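PDB 3K2G: resiniferatoxin-binding, phosphotriesterase-related protein, which is a TIM-barrel protein of the phosphotriesterase family that binds two zinc ions and probably hydrolyses phosphoric diesters. Local coordinates for residues Q38-C43 / N79-D84; I111-V116 / M131-Y136; D72-K77 / F268-Q273; L32-L37 / V104-R109. All blocks are in the same frame, centred on the assembly; numbering follows the deposited sequence.

Contact 1: Q38-C43 / N79-D84; sequences QNDCRC and NIALDD. With DTV ((2S,3S)-1,4-dimercaptobutane-2,3-diol), chain K.
The runs 38-42 and 80-84 head 144° apart and are joined by backbone bonds from Asn-39 N to Leu-82 O at 3.0 Å and from Cys-41 N to Ile-80 O at 3.1 Å. The N-H of Leu-82 is shared between a weak bond to Asn-39 O and a straighter one to Asn-39 OD1. That side-chain oxygen accepts at 3.0 Å, with the donor almost in line with the CG-OD1 bond (170°), and also rests 3.3 Å from Leu-82 CB. A chi1 of 72° puts CG of Asn-39 between the backbone N and the carbonyl carbon, on the side where OD1 meets Leu-82 N. ND2 gives a hydrogen bond to Phe-306 O, so the amide is gripped at both ends and its rotation is fixed. Ile-80, the centre of an inverse gamma turn, has its CB directed toward 38-43, and its CD1 lies 3.6 Å from Arg-42 CA. Its CB lies 4.1 Å from Cys-41 CB. The cysteine carries the chemistry: its SG is joined to S4 of the dithiol at 2.0 Å, a mixed disulfide. The backbone bonds and the packing against Ile-80 place Cys-41 at the pocket, and the adduct, probably derived from a reducing agent rather than a natural ligand, implies that this sulfur could be reached by small molecules.

Contact 2: I111-V116 / M131-Y136; sequences IGRDPV and MGAGYY. With DTV ((2S,3S)-1,4-dimercaptobutane-2,3-diol), chain K.
Tyr-136 and Ile-111 form the inner shell, next to the bound dithiol. The phenol OH of Tyr-136 shares a hydrogen bond of 2.7 Å with O3 of the ligand, whose C3 lies in plane at the ring edge. Tyr-136 is also a ligand of the second zinc, with Glu-177, His-209 and His-238, and its ring meets that of His-209 edge to face. Ile-111 crosses the tyrosine at about a right angle: its CG2 comes within 3.5 Å of Tyr-136 CD2, while CD1 sits over one face, offset toward the rim. The same CG2 lies 3.8 Å from S4 of the ligand. Further out, Arg-113 spans the two segments. Its NH1 donates to Gly-132 O at 3.0 Å, meeting a lone pair in the carbonyl plane and keeping that oxygen level with the guanidinium. NH2 forms a salt bridge to Glu-160, so the group is held from two sides. Met-131, a selenomethionine, crosses Arg-113 at about a right angle, its CG 3.8 Å from Arg-113 CD and its SE 3.6 Å from Pro-115 CB, at the start of helix 115-125. Here the loop after strand 128-131 supplies a zinc ligand and the loop after strand 102-105 a pocket residue, both at the binuclear site of this TIM barrel.

Contact 3: D72-K77 / F268-Q273; sequences DPFVNK and FFYADQ
Asp-72 begins the contact against Ala-271: its carboxylate edges up to the methyl group, with OD1 3.3 Å from Ala-271 CB. OD2 is taken by a salt bridge to Arg-53, and OD1 also accepts from Asn-46. OD1 lies only 4.5 Å from Asp-272 OD1; a water donates to both oxygens and accepts from Phe-74 N at 2.9 Å, which would ease the repulsion expected between two like charges. Pro-73 comes next and touches two aromatic residues. Its CG approaches Phe-268 CB to 3.6 Å and Tyr-270 CE1 to 4.0 Å, the proline crossing the tyrosine at about a right angle. Phe-74 follows, its CE2 3.7 Å from Tyr-270 CD1. The planes are 29° apart and slid so far that centroids stand 5.4 Å apart, with little overlap. Asp-272 OD1 meets the same phenylalanine in plane at the ring edge, 3.5 Å from CD2. Phe-74 also touches the dithiol, while Phe-269 packs on Arg-332 of the second subunit. Here the loop after helix 66-70 closes against the short hairpin 269-270/275-276, and through Phe-74 it lines the pocket of this TIM barrel of the phosphotriesterase family.

Contact 4: L32-L37 / V104-R109; sequences LMHEHL and VDPTCR. With ZN (zinc ion), chain I.
The HxH motif of the metallo-dependent hydrolases, His-34 and His-36, meets Pro-106 and Thr-107 just beyond two neighbouring barrel strands. NE2 of each histidine binds the zinc ion at 2.2 Å; Glu-177, Asp-304 and a water complete its shell. Pro-106 CG lies over the centre of the His-34 ring, 3.6 Å from the centroid, a CH-pi contact that backs one face. ND1 of His-36, the nitrogen not on the metal, donates to Thr-107 OG1 at 2.6 Å, almost straight (173°) and in the ring plane. The threonine is itself positioned by Asp-105, whose OD1 receives both Thr-107 OG1 and Thr-107 N, the latter closing an Asx turn. OD2 of the same aspartate accepts Leu-37 N at 2.8 Å, from above the carboxylate plane. Backbone bonds join the segments, Val-104 N to Leu-32 O at 2.9 Å and Glu-35 N to Val-104 O at 3.1 Å. Thr-107 and Asp-105 thus form a second shell to His-36, at the HxH motif after the first barrel strand that is characteristic of this superfamily.

Contacts 2 and 4, with centres 8 Å apart, are joined by probable hydrogen bonds, among them Gly-132 N to Asp-105 O at 3.1 Å; strands 31-32, 102-105 and 128-131 form one parallel sheet, metal ligands following the first and the last. Contact 1 lies 13 Å from each, between centres, and links to contact 2 through Asp-40 N and Ile-111 O at 2.9 Å, probably a hydrogen bond. Contact 3, centred about 21 Å from contact 4, does not touch it but joins contact 1, where Ile-80 CG2 packs 3.6 Å from Phe-74 CD1. Contacts 1, 2 and 3 all supply residues to the dithiol pocket, contact 4 holds one zinc ion, and contact 2 reaches the other.

Contact 1: Q38-C43 / N79-D84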
loop_
_atom_site.group_PDB
_atom_site.type_symbol
_atom_site.label_atom_id
_atom_site.label_comp_id
_atom_site.label_asym_id
_atom_site.label_seq_id
_atom_site.Cartn_x
_atom_site.Cartn_y
_atom_site.Cartn_z
ATOM N N GLN B 38 5.346 -19.097 35.675
ATOM C CA GLN B 38 4.474 -18.926 36.833
ATOM C C GLN B 38 4.308 -17.415 36.970
ATOM O O GLN B 38 5.266 -16.676 36.773
ATOM C CB GLN B 38 5.142 -19.461 38.105
ATOM C CG GLN B 38 5.306 -20.970 38.196
ATOM C CD GLN B 38 3.983 -21.689 38.372
ATOM O OE1 GLN B 38 3.302 -22.010 37.397
ATOM N NE2 GLN B 38 3.604 -21.928 39.620
ATOM N N ASN B 39 3.113 -16.942 37.297
ATOM C CA ASN B 39 2.919 -15.506 37.465
ATOM C C ASN B 39 1.582 -15.194 38.116
ATOM O O ASN B 39 0.799 -16.093 38.414
ATOM C CB ASN B 39 3.013 -14.780 36.116
ATOM C CG ASN B 39 1.808 -15.035 35.227
ATOM O OD1 ASN B 39 0.925 -15.826 35.566
ATOM N ND2 ASN B 39 1.770 -14.369 34.076
ATOM N N ASP B 40 1.329 -13.907 38.324
ATOM C CA ASP B 40 0.088 -13.452 38.936
ATOM C C ASP B 40 -0.387 -12.164 38.259
ATOM O O ASP B 40 0.232 -11.110 38.407
ATOM C CB ASP B 40 0.310 -13.229 40.436
ATOM C CG ASP B 40 -0.913 -12.666 41.130
ATOM O OD1 ASP B 40 -2.022 -13.199 40.909
ATOM O OD2 ASP B 40 -0.761 -11.694 41.902
ATOM N N CYS B 41 -1.491 -12.259 37.519
ATOM C CA CYS B 41 -2.046 -11.115 36.797
ATOM C C CYS B 41 -3.436 -10.722 37.298
ATOM O O CYS B 41 -4.206 -10.092 36.573
ATOM C CB CYS B 41 -2.133 -11.440 35.305
ATOM S SG CYS B 41 -0.537 -11.706 34.507
ATOM N N ARG B 42 -3.753 -11.088 38.534
ATOM C CA ARG B 42 -5.058 -10.778 39.114
ATOM C C ARG B 42 -5.388 -9.282 39.147
ATOM O O ARG B 42 -6.557 -8.902 39.132
ATOM C CB ARG B 42 -5.149 -11.355 40.529
ATOM C CG ARG B 42 -5.028 -12.871 40.584
ATOM C CD ARG B 42 -5.267 -13.398 41.993
ATOM N NE ARG B 42 -6.587 -13.025 42.506
ATOM C CZ ARG B 42 -7.743 -13.386 41.951
ATOM N NH1 ARG B 42 -7.757 -14.138 40.855
ATOM N NH2 ARG B 42 -8.891 -12.996 42.493
ATOM N N CYS B 43 -4.364 -8.437 39.190
ATOM C CA CYS B 43 -4.582 -6.995 39.227
ATOM C C CYS B 43 -4.993 -6.439 37.865
ATOM O O CYS B 43 -5.099 -5.227 37.685
ATOM C CB CYS B 43 -3.321 -6.288 39.730
ATOM S SG CYS B 43 -1.792 -6.921 39.012
ATOM N N ASN B 79 -8.295 -17.639 34.906
ATOM C CA ASN B 79 -7.356 -17.541 33.791
ATOM C C ASN B 79 -6.110 -16.695 34.055
ATOM O O ASN B 79 -5.013 -17.044 33.625
ATOM C CB ASN B 79 -8.106 -16.978 32.578
ATOM C CG ASN B 79 -7.253 -16.909 31.326
ATOM O OD1 ASN B 79 -6.635 -17.891 30.922
ATOM N ND2 ASN B 79 -7.234 -15.744 30.691
ATOM N N ILE B 80 -6.288 -15.592 34.772
ATOM C CA ILE B 80 -5.203 -14.658 35.032
ATOM C C ILE B 80 -4.201 -14.976 36.140
ATOM O O ILE B 80 -3.914 -14.139 36.995
ATOM C CB ILE B 80 -5.776 -13.237 35.249
ATOM C CG1 ILE B 80 -6.740 -13.231 36.434
ATOM C CG2 ILE B 80 -6.505 -12.781 33.988
ATOM C CD1 ILE B 80 -7.408 -11.886 36.666
ATOM N N ALA B 81 -3.662 -16.186 36.109
ATOM C CA ALA B 81 -2.654 -16.603 37.070
ATOM C C ALA B 81 -2.140 -17.992 36.735
ATOM O O ALA B 81 -2.901 -18.958 36.683
ATOM C CB ALA B 81 -3.214 -16.573 38.495
ATOM N N LEU B 82 -0.840 -18.076 36.476
ATOM C CA LEU B 82 -0.194 -19.342 36.179
ATOM C C LEU B 82 0.354 -19.771 37.539
ATOM O O LEU B 82 1.404 -19.294 37.981
ATOM C CB LEU B 82 0.936 -19.136 35.160
ATOM C CG LEU B 82 0.502 -18.709 33.749
ATOM C CD1 LEU B 82 1.720 -18.386 32.894
ATOM C CD2 LEU B 82 -0.298 -19.834 33.107
ATOM N N ASP B 83 -0.382 -20.663 38.196
ATOM C CA ASP B 83 -0.032 -21.131 39.530
ATOM C C ASP B 83 0.106 -22.635 39.724
ATOM O O ASP B 83 0.289 -23.091 40.851
ATOM C CB ASP B 83 -1.060 -20.607 40.531
ATOM C CG ASP B 83 -2.489 -20.882 40.093
ATOM O OD1 ASP B 83 -2.697 -21.795 39.268
ATOM O OD2 ASP B 83 -3.403 -20.189 40.579
ATOM N N ASP B 84 0.006 -23.414 38.653
ATOM C CA ASP B 84 0.160 -24.857 38.797
ATOM C C ASP B 84 1.539 -25.255 38.300
ATOM O O ASP B 84 1.776 -25.363 37.098
ATOM C CB ASP B 84 -0.905 -25.620 38.011
ATOM C CG ASP B 84 -0.917 -27.101 38.353
ATOM O OD1 ASP B 84 0.134 -27.759 38.194
ATOM O OD2 ASP B 84 -1.973 -27.605 38.789
HETATM S S1 DTV K . -0.693 -5.230 29.860
HETATM C C1 DTV K . 0.373 -6.342 30.903
HETATM C C2 DTV K . -0.384 -7.530 31.497
HETATM O O2 DTV K . -0.894 -8.308 30.425
HETATM C C3 DTV K . 0.555 -8.395 32.356
HETATM O O3 DTV K . 1.587 -8.912 31.550
HETATM C C4 DTV K . -0.168 -9.575 33.006
HETATM S S4 DTV K . 0.470 -9.947 34.661
#

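Contact 2: I111-V116 / M131-Y136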
loop_
_atom_site.group_PDB
_atom_site.type_symbol
_atom_site.label_atom_id
_atom_site.label_comp_id
_atom_site.label_asym_id
_atom_site.label_seq_id
_atom_site.Cartn_x
_atom_site.Cartn_y
_atom_site.Cartn_z
ATOM N N ILE B 111 4.604 -9.124 39.661
ATOM C CA ILE B 111 3.857 -10.133 38.913
ATOM C C ILE B 111 4.159 -11.595 39.246
ATOM O O ILE B 111 3.812 -12.487 38.476
ATOM C CB ILE B 111 3.997 -9.931 37.378
ATOM C CG1 ILE B 111 5.472 -9.853 36.977
ATOM C CG2 ILE B 111 3.240 -8.678 36.957
ATOM C CD1 ILE B 111 5.691 -9.707 35.469
ATOM N N GLY B 112 4.813 -11.842 40.380
ATOM C CA GLY B 112 5.074 -13.213 40.798
ATOM C C GLY B 112 6.390 -13.924 40.533
ATOM O O GLY B 112 6.401 -15.149 40.381
ATOM N N ARG B 113 7.501 -13.197 40.491
ATOM C CA ARG B 113 8.788 -13.841 40.244
ATOM C C ARG B 113 9.126 -14.761 41.418
ATOM O O ARG B 113 9.019 -14.358 42.574
ATOM C CB ARG B 113 9.888 -12.789 40.068
ATOM C CG ARG B 113 11.262 -13.380 39.764
ATOM C CD ARG B 113 12.335 -12.305 39.709
ATOM N NE ARG B 113 12.443 -11.566 40.964
ATOM C CZ ARG B 113 13.356 -10.625 41.204
ATOM N NH1 ARG B 113 14.245 -10.308 40.271
ATOM N NH2 ARG B 113 13.376 -9.998 42.374
ATOM N N ASP B 114 9.529 -15.992 41.116
ATOM C CA ASP B 114 9.867 -16.961 42.153
ATOM C C ASP B 114 11.009 -17.888 41.733
ATOM O O ASP B 114 10.794 -18.871 41.023
ATOM C CB ASP B 114 8.642 -17.811 42.496
ATOM C CG ASP B 114 8.820 -18.601 43.779
ATOM O OD1 ASP B 114 9.915 -19.166 43.993
ATOM O OD2 ASP B 114 7.855 -18.660 44.572
ATOM N N PRO B 115 12.238 -17.600 42.189
ATOM C CA PRO B 115 13.399 -18.426 41.842
ATOM C C PRO B 115 13.309 -19.875 42.319
ATOM O O PRO B 115 13.894 -20.773 41.714
ATOM C CB PRO B 115 14.566 -17.669 42.476
ATOM C CG PRO B 115 13.937 -16.968 43.631
ATOM C CD PRO B 115 12.634 -16.477 43.054
ATOM N N VAL B 116 12.578 -20.104 43.403
ATOM C CA VAL B 116 12.434 -21.459 43.917
ATOM C C VAL B 116 11.686 -22.315 42.900
ATOM O O VAL B 116 12.121 -23.412 42.556
ATOM C CB VAL B 116 11.655 -21.475 45.247
ATOM C CG1 VAL B 116 11.532 -22.899 45.753
ATOM C CG2 VAL B 116 12.365 -20.603 46.276
HETATM N N MSE B 131 16.433 -15.912 34.672
HETATM C CA MSE B 131 15.511 -15.074 35.446
HETATM C C MSE B 131 15.703 -13.565 35.289
HETATM O O MSE B 131 16.832 -13.060 35.279
HETATM C CB MSE B 131 15.617 -15.453 36.925
HETATM C CG MSE B 131 14.787 -14.613 37.895
HETATM SE SE MSE B 131 14.835 -15.409 39.688
HETATM C CE MSE B 131 16.707 -14.987 40.079
ATOM N N GLY B 132 14.579 -12.859 35.169
ATOM C CA GLY B 132 14.599 -11.418 35.016
ATOM C C GLY B 132 14.509 -10.668 36.330
ATOM O O GLY B 132 14.599 -11.260 37.406
ATOM N N ALA B 133 14.330 -9.355 36.242
ATOM C CA ALA B 133 14.256 -8.514 37.428
ATOM C C ALA B 133 13.710 -7.122 37.126
ATOM O O ALA B 133 13.448 -6.780 35.972
ATOM C CB ALA B 133 15.635 -8.402 38.057
ATOM N N GLY B 134 13.552 -6.319 38.172
ATOM C CA GLY B 134 13.036 -4.972 38.006
ATOM C C GLY B 134 11.550 -4.872 38.293
ATOM O O GLY B 134 10.930 -5.828 38.767
ATOM N N TYR B 135 10.977 -3.710 37.997
ATOM C CA TYR B 135 9.561 -3.463 38.225
ATOM C C TYR B 135 8.761 -3.416 36.931
ATOM O O TYR B 135 9.273 -3.037 35.877
ATOM C CB TYR B 135 9.392 -2.162 39.007
ATOM C CG TYR B 135 9.922 -2.276 40.421
ATOM C CD1 TYR B 135 9.174 -2.906 41.419
ATOM C CD2 TYR B 135 11.195 -1.812 40.748
ATOM C CE1 TYR B 135 9.681 -3.072 42.708
ATOM C CE2 TYR B 135 11.712 -1.975 42.029
ATOM C CZ TYR B 135 10.952 -2.607 43.005
ATOM O OH TYR B 135 11.474 -2.779 44.269
ATOM N N TYR B 136 7.492 -3.799 37.032
ATOM C CA TYR B 136 6.591 -3.840 35.894
ATOM C C TYR B 136 5.739 -2.574 35.816
ATOM O O TYR B 136 6.134 -1.518 36.313
ATOM C CB TYR B 136 5.710 -5.084 36.018
ATOM C CG TYR B 136 5.088 -5.546 34.728
ATOM C CD1 TYR B 136 5.829 -5.574 33.546
ATOM C CD2 TYR B 136 3.772 -6.007 34.696
ATOM C CE1 TYR B 136 5.277 -6.053 32.365
ATOM C CE2 TYR B 136 3.213 -6.490 33.521
ATOM C CZ TYR B 136 3.971 -6.513 32.359
ATOM O OH TYR B 136 3.444 -7.022 31.195
HETATM S S1 DTV K . -0.693 -5.230 29.860
HETATM C C1 DTV K . 0.373 -6.342 30.903
HETATM C C2 DTV K . -0.384 -7.530 31.497
HETATM O O2 DTV K . -0.894 -8.308 30.425
HETATM C C3 DTV K . 0.555 -8.395 32.356
HETATM O O3 DTV K . 1.587 -8.912 31.550
HETATM C C4 DTV K . -0.168 -9.575 33.006
HETATM S S4 DTV K . 0.470 -9.947 34.661
#

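Contact 3: D72-K77 / F268-Q273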
loop_
_atom_site.group_PDB
_atom_site.type_symbol
_atom_site.label_atom_id
_atom_site.label_comp_id
_atom_site.label_asym_id
_atom_site.label_seq_id
_atom_site.Cartn_x
_atom_site.Cartn_y
_atom_site.Cartn_z
ATOM N N ASP B 72 -12.173 -11.700 25.414
ATOM C CA ASP B 72 -11.933 -10.902 26.620
ATOM C C ASP B 72 -11.273 -11.799 27.682
ATOM O O ASP B 72 -11.896 -12.181 28.677
ATOM C CB ASP B 72 -13.276 -10.329 27.115
ATOM C CG ASP B 72 -13.131 -9.444 28.349
ATOM O OD1 ASP B 72 -12.043 -8.872 28.562
ATOM O OD2 ASP B 72 -14.121 -9.311 29.096
ATOM N N PRO B 73 -9.989 -12.147 27.471
ATOM C CA PRO B 73 -9.187 -13.000 28.361
ATOM C C PRO B 73 -9.191 -12.585 29.828
ATOM O O PRO B 73 -9.235 -13.431 30.718
ATOM C CB PRO B 73 -7.783 -12.907 27.761
ATOM C CG PRO B 73 -8.048 -12.716 26.312
ATOM C CD PRO B 73 -9.179 -11.704 26.322
ATOM N N PHE B 74 -9.145 -11.285 30.073
ATOM C CA PHE B 74 -9.107 -10.778 31.439
ATOM C C PHE B 74 -10.425 -10.780 32.193
ATOM O O PHE B 74 -10.499 -10.263 33.305
ATOM C CB PHE B 74 -8.520 -9.369 31.454
ATOM C CG PHE B 74 -7.082 -9.313 31.036
ATOM C CD1 PHE B 74 -6.156 -10.210 31.560
ATOM C CD2 PHE B 74 -6.644 -8.337 30.153
ATOM C CE1 PHE B 74 -4.812 -10.136 31.205
ATOM C CE2 PHE B 74 -5.302 -8.255 29.792
ATOM C CZ PHE B 74 -4.385 -9.154 30.323
ATOM N N VAL B 75 -11.463 -11.357 31.599
ATOM C CA VAL B 75 -12.761 -11.411 32.262
ATOM C C VAL B 75 -12.796 -12.552 33.275
ATOM O O VAL B 75 -13.529 -12.488 34.262
ATOM C CB VAL B 75 -13.912 -11.646 31.255
ATOM C CG1 VAL B 75 -13.884 -13.077 30.753
ATOM C CG2 VAL B 75 -15.248 -11.352 31.913
ATOM N N ASN B 76 -11.988 -13.582 33.027
ATOM C CA ASN B 76 -11.941 -14.783 33.866
ATOM C C ASN B 76 -10.869 -14.751 34.955
ATOM O O ASN B 76 -9.676 -14.682 34.663
ATOM C CB ASN B 76 -11.714 -16.012 32.973
ATOM C CG ASN B 76 -12.120 -17.312 33.642
ATOM O OD1 ASN B 76 -13.307 -17.638 33.720
ATOM N ND2 ASN B 76 -11.139 -18.060 34.130
ATOM N N LYS B 77 -11.300 -14.825 36.214
ATOM C CA LYS B 77 -10.373 -14.810 37.345
ATOM C C LYS B 77 -9.447 -16.025 37.373
ATOM O O LYS B 77 -8.274 -15.912 37.723
ATOM C CB LYS B 77 -11.147 -14.739 38.670
ATOM C CG LYS B 77 -11.855 -13.421 38.916
ATOM C CD LYS B 77 -12.591 -13.435 40.250
ATOM C CE LYS B 77 -13.294 -12.113 40.510
ATOM N NZ LYS B 77 -14.011 -12.117 41.816
ATOM N N PHE B 268 -5.927 -13.111 20.699
ATOM C CA PHE B 268 -7.049 -12.620 21.494
ATOM C C PHE B 268 -7.414 -11.174 21.186
ATOM O O PHE B 268 -6.631 -10.429 20.592
ATOM C CB PHE B 268 -6.736 -12.694 22.994
ATOM C CG PHE B 268 -6.094 -13.977 23.430
ATOM C CD1 PHE B 268 -6.535 -15.203 22.940
ATOM C CD2 PHE B 268 -5.070 -13.962 24.374
ATOM C CE1 PHE B 268 -5.962 -16.401 23.386
ATOM C CE2 PHE B 268 -4.492 -15.151 24.827
ATOM C CZ PHE B 268 -4.939 -16.369 24.333
ATOM N N PHE B 269 -8.621 -10.798 21.598
ATOM C CA PHE B 269 -9.096 -9.428 21.474
ATOM C C PHE B 269 -9.194 -8.965 22.923
ATOM O O PHE B 269 -9.909 -9.567 23.722
ATOM C CB PHE B 269 -10.484 -9.351 20.839
ATOM C CG PHE B 269 -11.045 -7.953 20.806
ATOM C CD1 PHE B 269 -10.463 -6.979 20.001
ATOM C CD2 PHE B 269 -12.118 -7.597 21.621
ATOM C CE1 PHE B 269 -10.936 -5.662 20.008
ATOM C CE2 PHE B 269 -12.601 -6.286 21.638
ATOM C CZ PHE B 269 -12.007 -5.316 20.830
ATOM N N TYR B 270 -8.466 -7.914 23.274
ATOM C CA TYR B 270 -8.495 -7.417 24.641
ATOM C C TYR B 270 -9.586 -6.370 24.832
ATOM O O TYR B 270 -9.370 -5.177 24.605
ATOM C CB TYR B 270 -7.121 -6.857 25.015
ATOM C CG TYR B 270 -6.092 -7.946 25.195
ATOM C CD1 TYR B 270 -6.165 -8.821 26.279
ATOM C CD2 TYR B 270 -5.078 -8.139 24.262
ATOM C CE1 TYR B 270 -5.260 -9.863 26.431
ATOM C CE2 TYR B 270 -4.165 -9.182 24.405
ATOM C CZ TYR B 270 -4.264 -10.042 25.493
ATOM O OH TYR B 270 -3.386 -11.090 25.650
ATOM N N ALA B 271 -10.760 -6.839 25.252
ATOM C CA ALA B 271 -11.927 -5.985 25.461
ATOM C C ALA B 271 -11.615 -4.709 26.230
ATOM O O ALA B 271 -12.096 -3.631 25.880
ATOM C CB ALA B 271 -13.018 -6.770 26.180
ATOM N N ASP B 272 -10.812 -4.846 27.280
ATOM C CA ASP B 272 -10.416 -3.721 28.123
ATOM C C ASP B 272 -9.782 -2.583 27.332
ATOM O O ASP B 272 -10.220 -1.433 27.410
ATOM C CB ASP B 272 -9.426 -4.196 29.194
ATOM C CG ASP B 272 -8.259 -4.992 28.608
ATOM O OD1 ASP B 272 -8.489 -6.126 28.129
ATOM O OD2 ASP B 272 -7.113 -4.483 28.622
ATOM N N GLN B 273 -8.743 -2.919 26.575
ATOM C CA GLN B 273 -8.010 -1.949 25.771
ATOM C C GLN B 273 -8.680 -1.701 24.428
ATOM O O GLN B 273 -8.461 -0.667 23.800
ATOM C CB GLN B 273 -6.590 -2.455 25.507
ATOM C CG GLN B 273 -5.687 -2.585 26.721
ATOM C CD GLN B 273 -4.540 -3.553 26.460
ATOM O OE1 GLN B 273 -4.700 -4.769 26.588
ATOM N NE2 GLN B 273 -3.386 -3.020 26.065
HETATM O O HOH W 1 -9.535 -9.120 28.203
#

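Contact 4: L32-L37 / V104-R109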
loop_
_atom_site.group_PDB
_atom_site.type_symbol
_atom_site.label_atom_id
_atom_site.label_comp_id
_atom_site.label_asym_id
_atom_site.label_seq_id
_atom_site.Cartn_x
_atom_site.Cartn_y
_atom_site.Cartn_z
ATOM N N LEU B 32 13.496 -19.688 23.892
ATOM C CA LEU B 32 12.302 -18.857 23.888
ATOM C C LEU B 32 12.699 -17.680 24.782
ATOM O O LEU B 32 12.879 -17.834 25.992
ATOM C CB LEU B 32 11.098 -19.604 24.487
ATOM C CG LEU B 32 10.421 -20.685 23.642
ATOM C CD1 LEU B 32 9.324 -21.371 24.462
ATOM C CD2 LEU B 32 9.820 -20.050 22.397
HETATM N N MSE B 33 12.853 -16.511 24.166
HETATM C CA MSE B 33 13.267 -15.298 24.857
HETATM C C MSE B 33 12.268 -14.652 25.806
HETATM O O MSE B 33 12.646 -13.809 26.624
HETATM C CB MSE B 33 13.682 -14.240 23.832
HETATM C CG MSE B 33 15.054 -14.467 23.201
HETATM SE SE MSE B 33 16.496 -14.445 24.432
HETATM C CE MSE B 33 16.097 -12.758 25.272
ATOM N N HIS B 34 11.002 -15.031 25.720
ATOM C CA HIS B 34 10.026 -14.380 26.574
ATOM C C HIS B 34 8.827 -15.253 26.915
ATOM O O HIS B 34 7.862 -15.331 26.151
ATOM C CB HIS B 34 9.582 -13.088 25.879
ATOM C CG HIS B 34 8.752 -12.185 26.731
ATOM N ND1 HIS B 34 9.055 -10.854 26.907
ATOM C CD2 HIS B 34 7.604 -12.405 27.415
ATOM C CE1 HIS B 34 8.130 -10.290 27.663
ATOM N NE2 HIS B 34 7.238 -11.209 27.983
ATOM N N GLU B 35 8.891 -15.892 28.076
ATOM C CA GLU B 35 7.810 -16.762 28.535
ATOM C C GLU B 35 7.646 -16.642 30.043
ATOM O O GLU B 35 8.616 -16.396 30.763
ATOM C CB GLU B 35 8.122 -18.227 28.221
ATOM C CG GLU B 35 8.466 -18.535 26.778
ATOM C CD GLU B 35 7.305 -18.297 25.825
ATOM O OE1 GLU B 35 6.139 -18.427 26.253
ATOM O OE2 GLU B 35 7.566 -17.992 24.640
ATOM N N HIS B 36 6.417 -16.809 30.523
ATOM C CA HIS B 36 6.175 -16.770 31.956
ATOM C C HIS B 36 5.835 -18.201 32.333
ATOM O O HIS B 36 4.942 -18.806 31.735
ATOM C CB HIS B 36 5.015 -15.836 32.279
ATOM C CG HIS B 36 5.280 -14.414 31.909
ATOM N ND1 HIS B 36 6.033 -13.570 32.695
ATOM C CD2 HIS B 36 4.947 -13.706 30.804
ATOM C CE1 HIS B 36 6.156 -12.403 32.089
ATOM N NE2 HIS B 36 5.508 -12.461 30.940
ATOM N N LEU B 37 6.563 -18.746 33.307
ATOM C CA LEU B 37 6.339 -20.119 33.739
ATOM C C LEU B 37 5.368 -20.179 34.908
ATOM O O LEU B 37 4.666 -21.170 35.095
ATOM C CB LEU B 37 7.675 -20.762 34.104
ATOM C CG LEU B 37 8.649 -20.689 32.923
ATOM C CD1 LEU B 37 9.941 -21.408 33.261
ATOM C CD2 LEU B 37 7.999 -21.306 31.694
ATOM N N VAL B 104 13.687 -17.953 28.754
ATOM C CA VAL B 104 13.944 -16.720 29.484
ATOM C C VAL B 104 12.616 -16.276 30.090
ATOM O O VAL B 104 11.659 -15.983 29.369
ATOM C CB VAL B 104 14.480 -15.594 28.557
ATOM C CG1 VAL B 104 14.728 -14.322 29.368
ATOM C CG2 VAL B 104 15.776 -16.046 27.880
ATOM N N ASP B 105 12.555 -16.245 31.418
ATOM C CA ASP B 105 11.340 -15.843 32.108
ATOM C C ASP B 105 11.524 -14.444 32.682
ATOM O O ASP B 105 12.214 -14.254 33.686
ATOM C CB ASP B 105 11.015 -16.824 33.233
ATOM C CG ASP B 105 9.657 -16.557 33.855
ATOM O OD1 ASP B 105 9.306 -15.372 34.022
ATOM O OD2 ASP B 105 8.949 -17.533 34.175
ATOM N N PRO B 106 10.895 -13.447 32.053
ATOM C CA PRO B 106 10.989 -12.053 32.490
ATOM C C PRO B 106 10.002 -11.639 33.578
ATOM O O PRO B 106 9.774 -10.443 33.780
ATOM C CB PRO B 106 10.772 -11.288 31.192
ATOM C CG PRO B 106 9.720 -12.128 30.520
ATOM C CD PRO B 106 10.213 -13.543 30.749
ATOM N N THR B 107 9.414 -12.611 34.271
ATOM C CA THR B 107 8.470 -12.291 35.339
ATOM C C THR B 107 9.258 -11.542 36.412
ATOM O O THR B 107 10.232 -12.064 36.948
ATOM C CB THR B 107 7.844 -13.570 35.964
ATOM O OG1 THR B 107 7.180 -14.330 34.947
ATOM C CG2 THR B 107 6.824 -13.198 37.041
ATOM N N CYS B 108 8.849 -10.319 36.723
ATOM C CA CYS B 108 9.574 -9.544 37.723
ATOM C C CYS B 108 8.765 -9.206 38.971
ATOM O O CYS B 108 7.755 -9.851 39.259
ATOM C CB CYS B 108 10.134 -8.260 37.089
ATOM S SG CYS B 108 8.926 -7.191 36.267
ATOM N N ARG B 109 9.228 -8.201 39.711
ATOM C CA ARG B 109 8.569 -7.770 40.941
ATOM C C ARG B 109 7.192 -7.193 40.660
ATOM O O ARG B 109 7.040 -6.291 39.832
ATOM C CB ARG B 109 9.407 -6.713 41.672
ATOM C CG ARG B 109 10.820 -7.147 42.014
ATOM C CD ARG B 109 11.469 -6.170 42.979
ATOM N NE ARG B 109 12.876 -6.482 43.209
ATOM C CZ ARG B 109 13.519 -6.230 44.344
ATOM N NH1 ARG B 109 12.877 -5.666 45.360
ATOM N NH2 ARG B 109 14.806 -6.535 44.461
HETATM ZN ZN ZN I . 5.466 -11.002 29.336
HETATM O O HOH W 2 4.205 -9.544 28.969
#